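Local atomic coordinates of TRAP dicarboxylate transporter-DctP subunit (PDB entry 4NHB), a protein that probably serves as the periplasmic solute-binding component of a TRAP transporter, capturing sn-glycerol-3-phosphate for uptake. Residues Val30-Glu43 against Tyr78-Thr92. Sequence-based numbering, arbitrary orientation.
Sequences VIKMAGMKPEGEPE and YIAATRKGIIQMCAT. With G3P (sn-glycerol-3-phosphate), chain P.
Gln88 meets Lys32 where strands 30-34 and 89-92 begin to pair, its side chain standing in for a backbone acceptor. Gln88 OE1 takes Lys32 N at 2.8 Å, almost straight (175°) and in the carbonyl plane, which holds the Gln88 carboxamide against the Lys32 backbone N-H. The parallel pairing follows: Met89 N donates to Lys32 O, Ala34 N to Met89 O, and Ala91 N to Ala34 O (2.8 Å).

Met36 can be followed atom by atom. Met36 CB lies 3.4 Å from Tyr78 OH, at the edge of the ring and near its plane, and CG stays beside the same hydroxyl. Met36 SD then passes Thr92 OG1 at 4.0 Å, and the bend at chi3 (-73°) turns Met36 CE to the ligand, 3.6 Å from G3P O4P. The Tyr78 ring meanwhile presents one face to Ala34 O and Gly35 N, while its CB packs on Ala34 CB.

Glu43 OE1 receives Met36 N (3.0 Å), bracing the loop that carries Lys37, whose NZ hydrogen-bonds G3P O4P and forms a salt bridge with Asp215. Glu43 OE2 is hydrogen-bonded to His238 ND1, so Glu43 links loop and pocket.

Helix 42-57 covers Met33 and Met89, whose CE methyls touch, through Phe50; helix 75-84 packs on the Ala34 face, and strands 63-67 and 235-243 flank the pair, an alpha/beta layer of the periplasmic-binding-protein fold whose strand 30-34 leads into the pocket through Met36 and Lys37.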
# COMPACT_ATOMS: atom_id res chain seq x y z
N VAL A 30 14.40 -7.05 21.19
CA VAL A 30 14.48 -6.81 19.75
C VAL A 30 13.17 -7.11 19.04
O VAL A 30 12.58 -8.17 19.23
CB VAL A 30 15.57 -7.64 19.09
CG1 VAL A 30 15.51 -7.47 17.57
CG2 VAL A 30 16.93 -7.20 19.62
N ILE A 31 12.71 -6.14 18.25
CA ILE A 31 11.56 -6.33 17.35
C ILE A 31 12.00 -6.39 15.87
O ILE A 31 12.62 -5.47 15.35
CB ILE A 31 10.53 -5.19 17.52
CG1 ILE A 31 9.87 -5.26 18.90
CG2 ILE A 31 9.48 -5.23 16.43
CD1 ILE A 31 8.95 -4.08 19.22
N LYS A 32 11.69 -7.50 15.21
CA LYS A 32 12.04 -7.69 13.82
C LYS A 32 10.82 -7.35 13.00
O LYS A 32 9.73 -7.82 13.29
CB LYS A 32 12.40 -9.14 13.57
CG LYS A 32 13.35 -9.76 14.59
CD LYS A 32 14.73 -9.87 14.05
CE LYS A 32 15.72 -10.31 15.13
NZ LYS A 32 16.17 -11.71 14.94
N MET A 33 11.02 -6.49 12.01
CA MET A 33 9.99 -6.05 11.11
C MET A 33 10.42 -6.27 9.68
O MET A 33 11.48 -5.79 9.25
CB MET A 33 9.77 -4.55 11.27
CG MET A 33 8.52 -4.04 10.62
SD MET A 33 8.44 -2.25 10.69
CE MET A 33 8.52 -1.89 12.44
N ALA A 34 9.57 -6.93 8.91
CA ALA A 34 9.85 -7.14 7.50
C ALA A 34 8.96 -6.27 6.66
O ALA A 34 7.84 -5.93 7.04
CB ALA A 34 9.62 -8.58 7.14
N GLY A 35 9.47 -5.92 5.48
CA GLY A 35 8.70 -5.22 4.48
C GLY A 35 9.08 -5.62 3.08
O GLY A 35 9.88 -6.54 2.89
N MET A 36 8.52 -4.89 2.11
CA MET A 36 8.50 -5.35 0.73
C MET A 36 9.04 -4.30 -0.20
O MET A 36 9.07 -4.53 -1.42
CB MET A 36 7.06 -5.73 0.29
CG MET A 36 6.10 -4.56 0.30
SD MET A 36 4.43 -5.02 -0.33
CE MET A 36 4.78 -5.19 -2.08
N LYS A 37 9.48 -3.17 0.36
CA LYS A 37 9.89 -2.02 -0.46
C LYS A 37 11.36 -1.64 -0.28
O LYS A 37 11.98 -1.94 0.75
CB LYS A 37 8.97 -0.79 -0.25
CG LYS A 37 7.50 -0.99 -0.56
CD LYS A 37 7.24 -1.38 -2.04
CE LYS A 37 5.75 -1.63 -2.30
NZ LYS A 37 5.44 -1.75 -3.77
N PRO A 38 11.95 -1.02 -1.30
CA PRO A 38 13.34 -0.56 -1.15
C PRO A 38 13.49 0.67 -0.22
O PRO A 38 12.52 1.34 0.18
CB PRO A 38 13.75 -0.25 -2.58
CG PRO A 38 12.51 0.09 -3.23
CD PRO A 38 11.42 -0.74 -2.64
N GLU A 39 14.73 0.94 0.14
CA GLU A 39 15.08 2.15 0.89
C GLU A 39 14.64 3.36 0.08
O GLU A 39 14.61 3.30 -1.14
CB GLU A 39 16.58 2.19 1.12
CG GLU A 39 17.06 1.12 2.06
CD GLU A 39 16.69 1.40 3.50
OE1 GLU A 39 16.41 2.58 3.82
OE2 GLU A 39 16.65 0.46 4.31
N GLY A 40 14.24 4.41 0.80
CA GLY A 40 13.78 5.67 0.23
C GLY A 40 12.35 5.63 -0.25
O GLY A 40 11.88 6.59 -0.82
N GLU A 41 11.67 4.51 -0.07
CA GLU A 41 10.27 4.38 -0.49
C GLU A 41 9.42 4.57 0.78
O GLU A 41 9.84 4.19 1.88
CB GLU A 41 10.06 3.01 -1.14
CG GLU A 41 8.88 2.91 -2.13
CD GLU A 41 7.60 2.39 -1.49
OE1 GLU A 41 6.65 2.02 -2.23
OE2 GLU A 41 7.50 2.45 -0.24
N PRO A 42 8.23 5.19 0.64
CA PRO A 42 7.51 5.56 1.87
C PRO A 42 7.27 4.45 2.88
O PRO A 42 7.38 4.79 4.06
CB PRO A 42 6.19 6.15 1.37
CG PRO A 42 6.53 6.68 -0.04
CD PRO A 42 7.60 5.74 -0.58
N GLU A 43 7.02 3.20 2.47
CA GLU A 43 6.83 2.11 3.44
C GLU A 43 8.07 1.98 4.33
O GLU A 43 7.99 2.01 5.58
CB GLU A 43 6.50 0.81 2.74
CG GLU A 43 6.15 -0.32 3.71
CD GLU A 43 6.10 -1.68 3.05
OE1 GLU A 43 7.14 -2.37 2.89
OE2 GLU A 43 4.98 -2.10 2.76
N TYR A 78 6.31 -13.35 4.77
CA TYR A 78 6.59 -12.59 5.98
C TYR A 78 5.29 -12.32 6.74
O TYR A 78 5.34 -12.19 7.94
CB TYR A 78 7.47 -11.34 5.74
CG TYR A 78 6.86 -10.15 5.01
CD1 TYR A 78 5.79 -9.44 5.53
CD2 TYR A 78 7.40 -9.73 3.81
CE1 TYR A 78 5.26 -8.35 4.87
CE2 TYR A 78 6.90 -8.61 3.14
CZ TYR A 78 5.85 -7.91 3.67
OH TYR A 78 5.37 -6.80 2.98
N ILE A 79 4.14 -12.26 6.04
CA ILE A 79 2.84 -12.13 6.75
C ILE A 79 2.68 -13.38 7.65
O ILE A 79 2.47 -13.28 8.87
CB ILE A 79 1.65 -11.97 5.77
CG1 ILE A 79 1.66 -10.55 5.20
CG2 ILE A 79 0.33 -12.23 6.48
CD1 ILE A 79 0.90 -10.34 3.85
N ALA A 80 2.90 -14.54 7.06
CA ALA A 80 2.76 -15.81 7.77
C ALA A 80 3.73 -15.85 8.93
O ALA A 80 3.36 -16.27 10.00
CB ALA A 80 3.02 -16.97 6.83
N ALA A 81 4.97 -15.41 8.71
CA ALA A 81 5.95 -15.41 9.78
C ALA A 81 5.54 -14.46 10.90
O ALA A 81 5.88 -14.70 12.07
CB ALA A 81 7.32 -15.02 9.27
N THR A 82 4.84 -13.39 10.55
CA THR A 82 4.46 -12.44 11.58
C THR A 82 3.28 -13.01 12.34
O THR A 82 3.18 -12.82 13.56
CB THR A 82 4.15 -11.03 11.04
OG1 THR A 82 5.22 -10.55 10.21
CG2 THR A 82 3.99 -10.07 12.20
N ARG A 83 2.40 -13.71 11.63
CA ARG A 83 1.24 -14.34 12.27
C ARG A 83 1.74 -15.36 13.27
O ARG A 83 1.22 -15.47 14.37
CB ARG A 83 0.32 -14.99 11.25
CG ARG A 83 -0.40 -13.96 10.39
CD ARG A 83 -1.32 -14.61 9.40
NE ARG A 83 -2.49 -15.23 10.06
CZ ARG A 83 -3.30 -16.11 9.48
NH1 ARG A 83 -3.06 -16.51 8.24
NH2 ARG A 83 -4.34 -16.61 10.13
N LYS A 84 2.80 -16.07 12.91
CA LYS A 84 3.35 -17.07 13.80
C LYS A 84 4.16 -16.49 14.94
O LYS A 84 4.37 -17.18 15.95
CB LYS A 84 4.15 -18.09 12.99
CG LYS A 84 3.27 -18.78 11.95
CD LYS A 84 3.60 -20.27 11.78
CE LYS A 84 4.19 -20.62 10.41
NZ LYS A 84 3.52 -19.95 9.22
N GLY A 85 4.62 -15.24 14.82
CA GLY A 85 5.45 -14.62 15.84
C GLY A 85 6.91 -14.95 15.68
O GLY A 85 7.77 -14.57 16.49
N ILE A 86 7.23 -15.64 14.61
CA ILE A 86 8.63 -15.82 14.25
C ILE A 86 9.32 -14.49 14.11
O ILE A 86 10.48 -14.34 14.51
CB ILE A 86 8.75 -16.64 12.97
CG1 ILE A 86 8.28 -18.05 13.32
CG2 ILE A 86 10.17 -16.60 12.47
CD1 ILE A 86 7.92 -18.82 12.19
N ILE A 87 8.60 -13.52 13.55
CA ILE A 87 9.02 -12.11 13.65
C ILE A 87 7.87 -11.35 14.30
O ILE A 87 6.74 -11.86 14.32
CB ILE A 87 9.41 -11.46 12.30
CG1 ILE A 87 8.22 -11.43 11.35
CG2 ILE A 87 10.63 -12.18 11.73
CD1 ILE A 87 8.48 -10.74 10.00
N GLN A 88 8.13 -10.15 14.84
CA GLN A 88 7.08 -9.47 15.62
C GLN A 88 6.20 -8.55 14.78
O GLN A 88 5.00 -8.43 15.05
CB GLN A 88 7.67 -8.69 16.79
CG GLN A 88 8.39 -9.53 17.83
CD GLN A 88 9.57 -10.24 17.25
OE1 GLN A 88 10.41 -9.64 16.59
NE2 GLN A 88 9.64 -11.55 17.49
N MET A 89 6.79 -7.92 13.76
CA MET A 89 6.06 -6.94 12.96
C MET A 89 6.30 -7.06 11.46
O MET A 89 7.28 -7.66 11.02
CB MET A 89 6.48 -5.55 13.40
CG MET A 89 6.04 -5.25 14.81
SD MET A 89 6.42 -3.54 15.27
CE MET A 89 5.30 -2.60 14.21
N CYS A 90 5.41 -6.46 10.68
CA CYS A 90 5.61 -6.40 9.22
C CYS A 90 4.88 -5.20 8.67
O CYS A 90 3.93 -4.73 9.29
CB CYS A 90 5.16 -7.70 8.52
SG CYS A 90 3.40 -8.05 8.48
N ALA A 91 5.37 -4.68 7.54
CA ALA A 91 4.69 -3.60 6.82
C ALA A 91 4.16 -4.18 5.51
O ALA A 91 4.93 -4.76 4.73
CB ALA A 91 5.67 -2.48 6.50
N THR A 92 2.87 -4.02 5.27
CA THR A 92 2.31 -4.46 4.01
C THR A 92 0.98 -3.75 3.78
O THR A 92 0.56 -2.92 4.63
CB THR A 92 2.22 -6.01 3.96
OG1 THR A 92 2.05 -6.44 2.61
CG2 THR A 92 1.05 -6.55 4.77
O1 G3P P . -1.28 -2.62 -0.98
C1 G3P P . -1.12 -3.48 -2.07
C2 G3P P . 0.06 -3.01 -2.93
O2 G3P P . 1.22 -2.97 -2.15
C3 G3P P . 0.25 -3.98 -4.11
O1P G3P P . 0.85 -3.30 -5.17
O4P G3P P . 3.01 -2.84 -4.14
O2P G3P P . 2.70 -4.99 -5.46
O3P G3P P . 2.85 -2.82 -6.67
P G3P P . 2.45 -3.51 -5.37